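Sporozoite surface protein 2 (Plasmodium vivax, PDB 4HQO) probably acts as the adhesive surface receptor for sporozoite gliding motility, here seen as its von Willebrand factor A and thrombospondin type 1 domains with bound magnesium. Local coordinates at residues A158-H168 / Y187-L198; T133-L144 / N167-A175. The protein carries 4 engineered substitutions. All coordinates share one frame; numbering follows the deposited sequence.

Interaction 1 (A158-H168 / Y187-L198); sequences AVIGIGQGINH and YSYADWNEAVAL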
# COMPACT_ATOMS: atom_id res chain seq x y z
N ALA A 158 12.02 3.35 -4.18
CA ALA A 158 12.94 4.46 -4.00
C ALA A 158 14.17 3.92 -3.30
O ALA A 158 14.06 3.11 -2.37
CB ALA A 158 12.29 5.58 -3.19
N VAL A 159 15.34 4.34 -3.76
CA VAL A 159 16.59 3.89 -3.14
C VAL A 159 17.26 5.05 -2.42
O VAL A 159 17.40 6.14 -2.97
CB VAL A 159 17.56 3.27 -4.18
CG1 VAL A 159 18.80 2.71 -3.48
CG2 VAL A 159 16.86 2.17 -4.97
N ILE A 160 17.67 4.81 -1.17
CA ILE A 160 18.42 5.79 -0.39
C ILE A 160 19.82 5.25 -0.12
O ILE A 160 19.98 4.17 0.46
CB ILE A 160 17.75 6.10 0.96
CG1 ILE A 160 16.30 6.51 0.75
CG2 ILE A 160 18.52 7.22 1.70
CD1 ILE A 160 16.14 7.72 -0.10
N GLY A 161 20.84 5.96 -0.57
CA GLY A 161 22.20 5.51 -0.37
C GLY A 161 22.68 5.76 1.05
O GLY A 161 22.61 6.88 1.54
N ILE A 162 23.13 4.71 1.73
CA ILE A 162 23.77 4.84 3.04
C ILE A 162 25.06 4.03 3.05
O ILE A 162 25.28 3.21 2.16
CB ILE A 162 22.88 4.32 4.18
CG1 ILE A 162 22.46 2.87 3.92
CG2 ILE A 162 21.67 5.23 4.41
CD1 ILE A 162 21.94 2.13 5.16
N GLY A 163 25.89 4.25 4.05
CA GLY A 163 27.10 3.45 4.22
C GLY A 163 28.35 4.22 3.88
O GLY A 163 28.31 5.21 3.14
N GLN A 164 29.47 3.74 4.41
CA GLN A 164 30.77 4.38 4.24
C GLN A 164 31.30 4.28 2.81
O GLN A 164 32.05 5.15 2.36
CB GLN A 164 31.79 3.80 5.23
CG GLN A 164 32.08 2.32 5.03
CD GLN A 164 32.77 1.69 6.22
OE1 GLN A 164 33.32 2.39 7.07
NE2 GLN A 164 32.74 0.36 6.29
N GLY A 165 30.91 3.22 2.10
CA GLY A 165 31.39 2.99 0.75
C GLY A 165 30.28 2.60 -0.21
O GLY A 165 30.04 1.41 -0.46
N ILE A 166 29.60 3.61 -0.75
CA ILE A 166 28.43 3.40 -1.59
C ILE A 166 28.79 3.09 -3.05
O ILE A 166 29.62 3.76 -3.66
CB ILE A 166 27.50 4.63 -1.55
CG1 ILE A 166 27.12 4.95 -0.10
CG2 ILE A 166 26.24 4.39 -2.38
CD1 ILE A 166 26.26 6.19 0.05
N ASN A 167 28.15 2.05 -3.59
CA ASN A 167 28.21 1.76 -5.01
C ASN A 167 27.03 2.44 -5.71
O ASN A 167 25.94 1.88 -5.80
CB ASN A 167 28.17 0.24 -5.25
CG ASN A 167 28.41 -0.13 -6.71
OD1 ASN A 167 28.04 0.61 -7.63
ND2 ASN A 167 29.01 -1.29 -6.93
N HIS A 168 27.26 3.67 -6.18
CA HIS A 168 26.20 4.46 -6.79
C HIS A 168 25.73 3.88 -8.11
O HIS A 168 24.57 4.04 -8.48
CB HIS A 168 26.65 5.91 -6.99
CG HIS A 168 26.93 6.64 -5.72
ND1 HIS A 168 25.95 6.89 -4.78
CD2 HIS A 168 28.07 7.17 -5.22
CE1 HIS A 168 26.48 7.54 -3.76
NE2 HIS A 168 27.77 7.73 -4.00
N TYR A 187 16.38 7.83 -6.74
CA TYR A 187 17.57 7.62 -5.93
C TYR A 187 18.01 8.92 -5.27
O TYR A 187 18.08 9.97 -5.92
CB TYR A 187 18.71 7.07 -6.80
CG TYR A 187 20.01 6.80 -6.07
CD1 TYR A 187 20.02 6.09 -4.88
CD2 TYR A 187 21.23 7.22 -6.58
CE1 TYR A 187 21.20 5.83 -4.21
CE2 TYR A 187 22.42 6.96 -5.92
CZ TYR A 187 22.39 6.26 -4.73
OH TYR A 187 23.56 5.98 -4.07
N SER A 188 18.31 8.84 -3.98
CA SER A 188 18.88 9.97 -3.25
C SER A 188 20.02 9.48 -2.37
O SER A 188 19.93 8.41 -1.77
CB SER A 188 17.80 10.62 -2.38
OG SER A 188 18.32 11.73 -1.66
N TYR A 189 21.10 10.24 -2.31
CA TYR A 189 22.21 9.86 -1.43
C TYR A 189 22.76 11.03 -0.61
O TYR A 189 23.92 11.04 -0.22
CB TYR A 189 23.33 9.16 -2.21
CG TYR A 189 24.05 10.01 -3.22
CD1 TYR A 189 23.47 10.32 -4.44
CD2 TYR A 189 25.33 10.50 -2.96
CE1 TYR A 189 24.13 11.10 -5.37
CE2 TYR A 189 26.00 11.27 -3.88
CZ TYR A 189 25.40 11.57 -5.09
OH TYR A 189 26.07 12.35 -6.02
N ALA A 190 21.90 12.01 -0.33
CA ALA A 190 22.25 13.13 0.54
C ALA A 190 21.71 12.90 1.96
O ALA A 190 21.84 11.81 2.51
CB ALA A 190 21.74 14.43 -0.03
N ASP A 191 21.10 13.92 2.55
CA ASP A 191 20.58 13.78 3.91
C ASP A 191 19.10 13.40 3.92
O ASP A 191 18.50 13.19 2.86
CB ASP A 191 20.82 15.05 4.72
CG ASP A 191 22.25 15.15 5.23
OD1 ASP A 191 22.89 14.08 5.38
OD2 ASP A 191 22.72 16.28 5.48
N TRP A 192 18.52 13.29 5.11
CA TRP A 192 17.13 12.89 5.23
C TRP A 192 16.17 13.88 4.58
O TRP A 192 15.09 13.49 4.14
CB TRP A 192 16.74 12.66 6.70
CG TRP A 192 16.67 13.91 7.52
CD1 TRP A 192 17.67 14.47 8.25
CD2 TRP A 192 15.52 14.76 7.70
NE1 TRP A 192 17.23 15.61 8.87
CE2 TRP A 192 15.91 15.81 8.55
CE3 TRP A 192 14.21 14.72 7.23
CZ2 TRP A 192 15.03 16.82 8.94
CZ3 TRP A 192 13.33 15.72 7.61
CH2 TRP A 192 13.75 16.76 8.46
N ASN A 193 16.55 15.15 4.54
CA ASN A 193 15.72 16.16 3.89
C ASN A 193 15.51 15.83 2.41
O ASN A 193 14.39 15.89 1.91
CB ASN A 193 16.33 17.55 4.03
CG ASN A 193 16.63 17.90 5.47
OD1 ASN A 193 17.66 17.50 6.03
ND2 ASN A 193 15.74 18.67 6.09
N GLU A 194 16.59 15.46 1.73
CA GLU A 194 16.52 15.09 0.32
C GLU A 194 15.74 13.79 0.12
O GLU A 194 15.01 13.64 -0.86
CB GLU A 194 17.92 14.97 -0.29
CG GLU A 194 18.63 16.31 -0.48
CD GLU A 194 19.25 16.85 0.81
OE1 GLU A 194 19.36 16.09 1.80
OE2 GLU A 194 19.64 18.04 0.82
N ALA A 195 15.89 12.87 1.06
CA ALA A 195 15.19 11.60 0.99
C ALA A 195 13.69 11.83 1.16
O ALA A 195 12.88 11.20 0.47
CB ALA A 195 15.71 10.65 2.07
N VAL A 196 13.32 12.72 2.06
CA VAL A 196 11.91 13.04 2.29
C VAL A 196 11.28 13.68 1.05
O VAL A 196 10.17 13.33 0.66
CB VAL A 196 11.73 13.95 3.53
CG1 VAL A 196 10.39 14.69 3.50
CG2 VAL A 196 11.87 13.12 4.79
N ALA A 197 12.01 14.61 0.44
CA ALA A 197 11.56 15.26 -0.78
C ALA A 197 11.48 14.26 -1.94
O ALA A 197 10.67 14.41 -2.84
CB ALA A 197 12.46 16.43 -1.12
N LEU A 198 12.33 13.23 -1.91
CA LEU A 198 12.30 12.19 -2.95
C LEU A 198 11.02 11.37 -2.85
O LEU A 198 10.37 11.07 -3.85
CB LEU A 198 13.50 11.25 -2.81
CG LEU A 198 13.67 10.24 -3.95
CD1 LEU A 198 14.26 10.94 -5.15
CD2 LEU A 198 14.54 9.06 -3.53
O HOH W 1 21.41 9.27 1.54
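Tyr187 OH is held by two groups: His168 ND1 at 2.7 Å, where either could donate, and the side-chain amide ND2 of Asn171. The phenol oxygen lies near the plane of the imidazole, at its edge, and the two rings meet rim to rim with planes at 57°. With CG anti to the backbone N (chi1 -180°), the Tyr187 ring runs along strand 158-161, its CD1 3.8 Å from Val159 CB, and brings CE1 alongside Gly161 N. His168 also turns its CE1 edge onto a face of the poorly ordered Tyr189 ring, 3.3 Å from CD2, completing an aromatic cluster. The strands themselves pair in parallel: Ser188 N donates to Val159 O (3.0 Å) and Gly161 N to Ser188 O (2.9 Å). A water bridges Gly161 O and Ala190 O, extending the link past the last strand pair. On the other face, Ile160 CD1 touches both Ala195 CB (3.7 Å) and Leu198 CD2 (4.0 Å) of helix 192-203. Strand 187-188 thus ends the central sheet of the von Willebrand A domain beside strand 156-161, with helix 168-175 over the Val159 face and helices 33-49 and 192-203 over the Ile160 face.

Interaction 2 (T133-L144 / N167-A175); sequences TDGVPNSKYRAL and NHQFNRLIA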
# COMPACT_ATOMS: atom_id res chain seq x y z
N THR A 133 20.55 1.33 1.31
CA THR A 133 21.69 0.43 1.13
C THR A 133 22.93 1.15 0.56
O THR A 133 22.81 2.24 0.01
CB THR A 133 21.30 -0.75 0.22
OG1 THR A 133 22.37 -1.70 0.14
CG2 THR A 133 20.94 -0.25 -1.19
N ASP A 134 24.10 0.54 0.72
CA ASP A 134 25.31 0.97 0.02
C ASP A 134 25.42 0.31 -1.36
O ASP A 134 26.34 0.58 -2.12
CB ASP A 134 26.58 0.70 0.84
CG ASP A 134 26.84 -0.78 1.06
OD1 ASP A 134 26.08 -1.64 0.56
OD2 ASP A 134 27.84 -1.08 1.75
N GLY A 135 24.50 -0.60 -1.65
CA GLY A 135 24.40 -1.15 -2.99
C GLY A 135 25.39 -2.26 -3.29
O GLY A 135 25.84 -2.38 -4.43
N VAL A 136 25.73 -3.05 -2.28
CA VAL A 136 26.60 -4.22 -2.45
C VAL A 136 25.89 -5.48 -1.92
O VAL A 136 26.16 -5.93 -0.81
CB VAL A 136 27.95 -4.04 -1.71
CG1 VAL A 136 28.95 -5.09 -2.19
CG2 VAL A 136 28.50 -2.64 -1.96
N PRO A 137 24.95 -6.03 -2.71
CA PRO A 137 24.20 -7.21 -2.25
C PRO A 137 25.02 -8.49 -2.37
O PRO A 137 26.07 -8.50 -3.02
CB PRO A 137 23.00 -7.25 -3.21
CG PRO A 137 23.53 -6.65 -4.48
CD PRO A 137 24.47 -5.54 -4.01
N ASN A 138 24.54 -9.56 -1.74
CA ASN A 138 25.17 -10.86 -1.85
C ASN A 138 25.14 -11.40 -3.28
O ASN A 138 26.01 -12.16 -3.67
CB ASN A 138 24.53 -11.87 -0.90
CG ASN A 138 24.90 -11.62 0.56
OD1 ASN A 138 25.79 -10.83 0.86
ND2 ASN A 138 24.21 -12.30 1.46
N SER A 139 24.12 -11.01 -4.04
CA SER A 139 24.00 -11.39 -5.45
C SER A 139 23.42 -10.24 -6.26
O SER A 139 22.26 -9.88 -6.07
CB SER A 139 23.09 -12.61 -5.61
OG SER A 139 22.98 -12.95 -6.98
N LYS A 140 24.22 -9.66 -7.14
CA LYS A 140 23.78 -8.51 -7.93
C LYS A 140 22.56 -8.84 -8.76
O LYS A 140 21.56 -8.12 -8.70
CB LYS A 140 24.90 -8.00 -8.84
CG LYS A 140 25.89 -7.09 -8.13
CD LYS A 140 26.77 -6.33 -9.12
CE LYS A 140 27.78 -5.45 -8.39
NZ LYS A 140 28.62 -4.64 -9.33
N TYR A 141 22.62 -9.91 -9.54
CA TYR A 141 21.52 -10.20 -10.44
C TYR A 141 20.26 -10.56 -9.67
O TYR A 141 19.18 -10.10 -10.02
CB TYR A 141 21.85 -11.29 -11.46
CG TYR A 141 20.69 -11.51 -12.41
CD1 TYR A 141 20.44 -10.62 -13.45
CD2 TYR A 141 19.82 -12.58 -12.24
CE1 TYR A 141 19.38 -10.80 -14.31
CE2 TYR A 141 18.74 -12.77 -13.10
CZ TYR A 141 18.53 -11.88 -14.14
OH TYR A 141 17.47 -12.08 -15.00
N ARG A 142 20.39 -11.36 -8.62
CA ARG A 142 19.23 -11.79 -7.85
C ARG A 142 18.47 -10.61 -7.25
O ARG A 142 17.24 -10.63 -7.20
CB ARG A 142 19.60 -12.82 -6.78
CG ARG A 142 20.03 -14.17 -7.35
CD ARG A 142 19.97 -15.28 -6.32
NE ARG A 142 18.62 -15.45 -5.78
CZ ARG A 142 18.18 -16.53 -5.16
NH1 ARG A 142 18.99 -17.57 -4.98
NH2 ARG A 142 16.94 -16.58 -4.71
N ALA A 143 19.21 -9.60 -6.80
CA ALA A 143 18.58 -8.40 -6.25
C ALA A 143 17.90 -7.57 -7.34
O ALA A 143 16.79 -7.07 -7.14
CB ALA A 143 19.61 -7.55 -5.47
N LEU A 144 18.54 -7.43 -8.49
CA LEU A 144 17.94 -6.71 -9.61
C LEU A 144 16.68 -7.41 -10.10
O LEU A 144 15.70 -6.78 -10.50
CB LEU A 144 18.93 -6.59 -10.78
CG LEU A 144 20.15 -5.69 -10.63
CD1 LEU A 144 21.01 -5.74 -11.88
CD2 LEU A 144 19.74 -4.25 -10.34
N ASN A 167 28.15 2.05 -3.59
CA ASN A 167 28.21 1.76 -5.01
C ASN A 167 27.03 2.44 -5.71
O ASN A 167 25.94 1.88 -5.80
CB ASN A 167 28.17 0.24 -5.25
CG ASN A 167 28.41 -0.13 -6.71
OD1 ASN A 167 28.04 0.61 -7.63
ND2 ASN A 167 29.01 -1.29 -6.93
N HIS A 168 27.26 3.67 -6.18
CA HIS A 168 26.20 4.46 -6.79
C HIS A 168 25.73 3.88 -8.11
O HIS A 168 24.57 4.04 -8.48
CB HIS A 168 26.65 5.91 -6.99
CG HIS A 168 26.93 6.64 -5.72
ND1 HIS A 168 25.95 6.89 -4.78
CD2 HIS A 168 28.07 7.17 -5.22
CE1 HIS A 168 26.48 7.54 -3.76
NE2 HIS A 168 27.77 7.73 -4.00
N GLN A 169 26.64 3.20 -8.81
CA GLN A 169 26.29 2.56 -10.08
C GLN A 169 25.20 1.51 -9.87
O GLN A 169 24.19 1.51 -10.57
CB GLN A 169 27.53 1.96 -10.74
CG GLN A 169 27.28 1.27 -12.09
CD GLN A 169 26.78 -0.17 -11.95
OE1 GLN A 169 27.18 -0.89 -11.03
NE2 GLN A 169 25.90 -0.58 -12.85
N PHE A 170 25.39 0.63 -8.90
CA PHE A 170 24.39 -0.40 -8.64
C PHE A 170 23.09 0.19 -8.07
O PHE A 170 22.00 -0.24 -8.45
CB PHE A 170 24.90 -1.50 -7.71
CG PHE A 170 23.87 -2.58 -7.46
CD1 PHE A 170 23.72 -3.63 -8.35
CD2 PHE A 170 23.01 -2.51 -6.36
CE1 PHE A 170 22.75 -4.60 -8.15
CE2 PHE A 170 22.04 -3.48 -6.16
CZ PHE A 170 21.92 -4.53 -7.05
N ASN A 171 23.21 1.13 -7.14
CA ASN A 171 22.03 1.77 -6.57
C ASN A 171 21.16 2.42 -7.63
O ASN A 171 19.94 2.30 -7.60
CB ASN A 171 22.41 2.81 -5.50
CG ASN A 171 22.69 2.18 -4.14
OD1 ASN A 171 22.38 1.01 -3.91
ND2 ASN A 171 23.25 2.97 -3.23
N ARG A 172 21.80 3.10 -8.59
CA ARG A 172 21.09 3.75 -9.67
C ARG A 172 20.46 2.70 -10.58
O ARG A 172 19.35 2.89 -11.09
CB ARG A 172 22.03 4.65 -10.49
CG ARG A 172 22.44 5.94 -9.80
CD ARG A 172 23.33 6.80 -10.69
NE ARG A 172 22.58 7.90 -11.31
CZ ARG A 172 22.19 7.93 -12.57
NH1 ARG A 172 22.47 6.92 -13.39
NH2 ARG A 172 21.51 8.97 -13.03
N LEU A 173 21.17 1.60 -10.78
CA LEU A 173 20.68 0.54 -11.65
C LEU A 173 19.42 -0.08 -11.05
O LEU A 173 18.40 -0.18 -11.71
CB LEU A 173 21.76 -0.51 -11.88
CG LEU A 173 21.43 -1.60 -12.90
CD1 LEU A 173 21.12 -1.00 -14.25
CD2 LEU A 173 22.59 -2.59 -12.99
N ILE A 174 19.48 -0.47 -9.79
CA ILE A 174 18.31 -1.09 -9.17
C ILE A 174 17.15 -0.10 -9.02
O ILE A 174 15.99 -0.49 -9.02
CB ILE A 174 18.66 -1.79 -7.83
CG1 ILE A 174 17.56 -2.78 -7.44
CG2 ILE A 174 18.91 -0.77 -6.69
CD1 ILE A 174 17.94 -3.71 -6.30
N ALA A 175 17.47 1.19 -8.93
CA ALA A 175 16.43 2.22 -8.81
C ALA A 175 15.77 2.51 -10.16
O ALA A 175 14.67 3.06 -10.22
CB ALA A 175 17.01 3.50 -8.23
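Phe170 is the centre of this contact, in which two helices of the von Willebrand A domain, a Rossmann-like alpha/beta fold, pack side by side near the magnesium site; the axes of segments 140-144 and 168-175 lie 10.6 Å apart at 31°. The Phe170 side chain leaves its helix with the ring trans to the main-chain nitrogen (chi1 -179°), which carries it across to the start of helix 140-152. Pro137 approaches from the opposite direction and lays CD over one face, 4.1 Å from the ring centroid, a CH-pi contact. Ala143 CB stands at the ring edge near its plane, as does Lys140 O, while the aliphatic part of Lys140 slides past the ring in the reverse sense. Leu144 also runs counter to Phe170, its CD2 3.7 Å from CE1. The same leucine forks over the second helix: CD1 meets Leu173 CD2 at about a right angle to that side chain, and CD2 rests 3.7 Å from Ile174 CB.

Closer to the metal, the 133-136 turn is bound to the N-terminal end of helix 168-175. Asn167 N donates a nearly straight bond to Asp134 O (2.8 Å, 166°), and Asn167 OD1 caps Phe170 N. Thr133 OG1 and Asp134 OD1 accept from Gly135 N and Val136 N in consecutive ST and Asx turns, with outside partners Asp26 for Thr133 OG1 and Ser30 for Asp134 OD2; Ser30 is a magnesium ligand, so Asp134 probably lies in the second shell of the magnesium ion. Asn171 gives Thr133 O only a weak bond through ND2, which also bonds Tyr187 OH. Asn171 OD1 sits 3.1 Å from Gly135 CA and comes close to Thr133 CG2 as well.

Overall arrangement
From the N terminus, the chain leaves strand 126-133 through the 133-139 turn into helix 140-152, returns along strand 156-161, loops to helix 168-175, and continues to strand 187-188 and helix 192-203. Interaction 2 closes the loop from 133-144 to 167-175, and interaction 1 that from 158-168 to 187-198. Their segments alternate, so the two loops cross rather than nest, and both share Asn167 and His168. Strand 156-161 and the residue after it also join them directly: Ile160 O and Ile162 N pair with Thr133 N and O. Together they tie the edge strand 187-188 and helix 192-203 of the von Willebrand A domain to the metal-side turn and to helix 140-152.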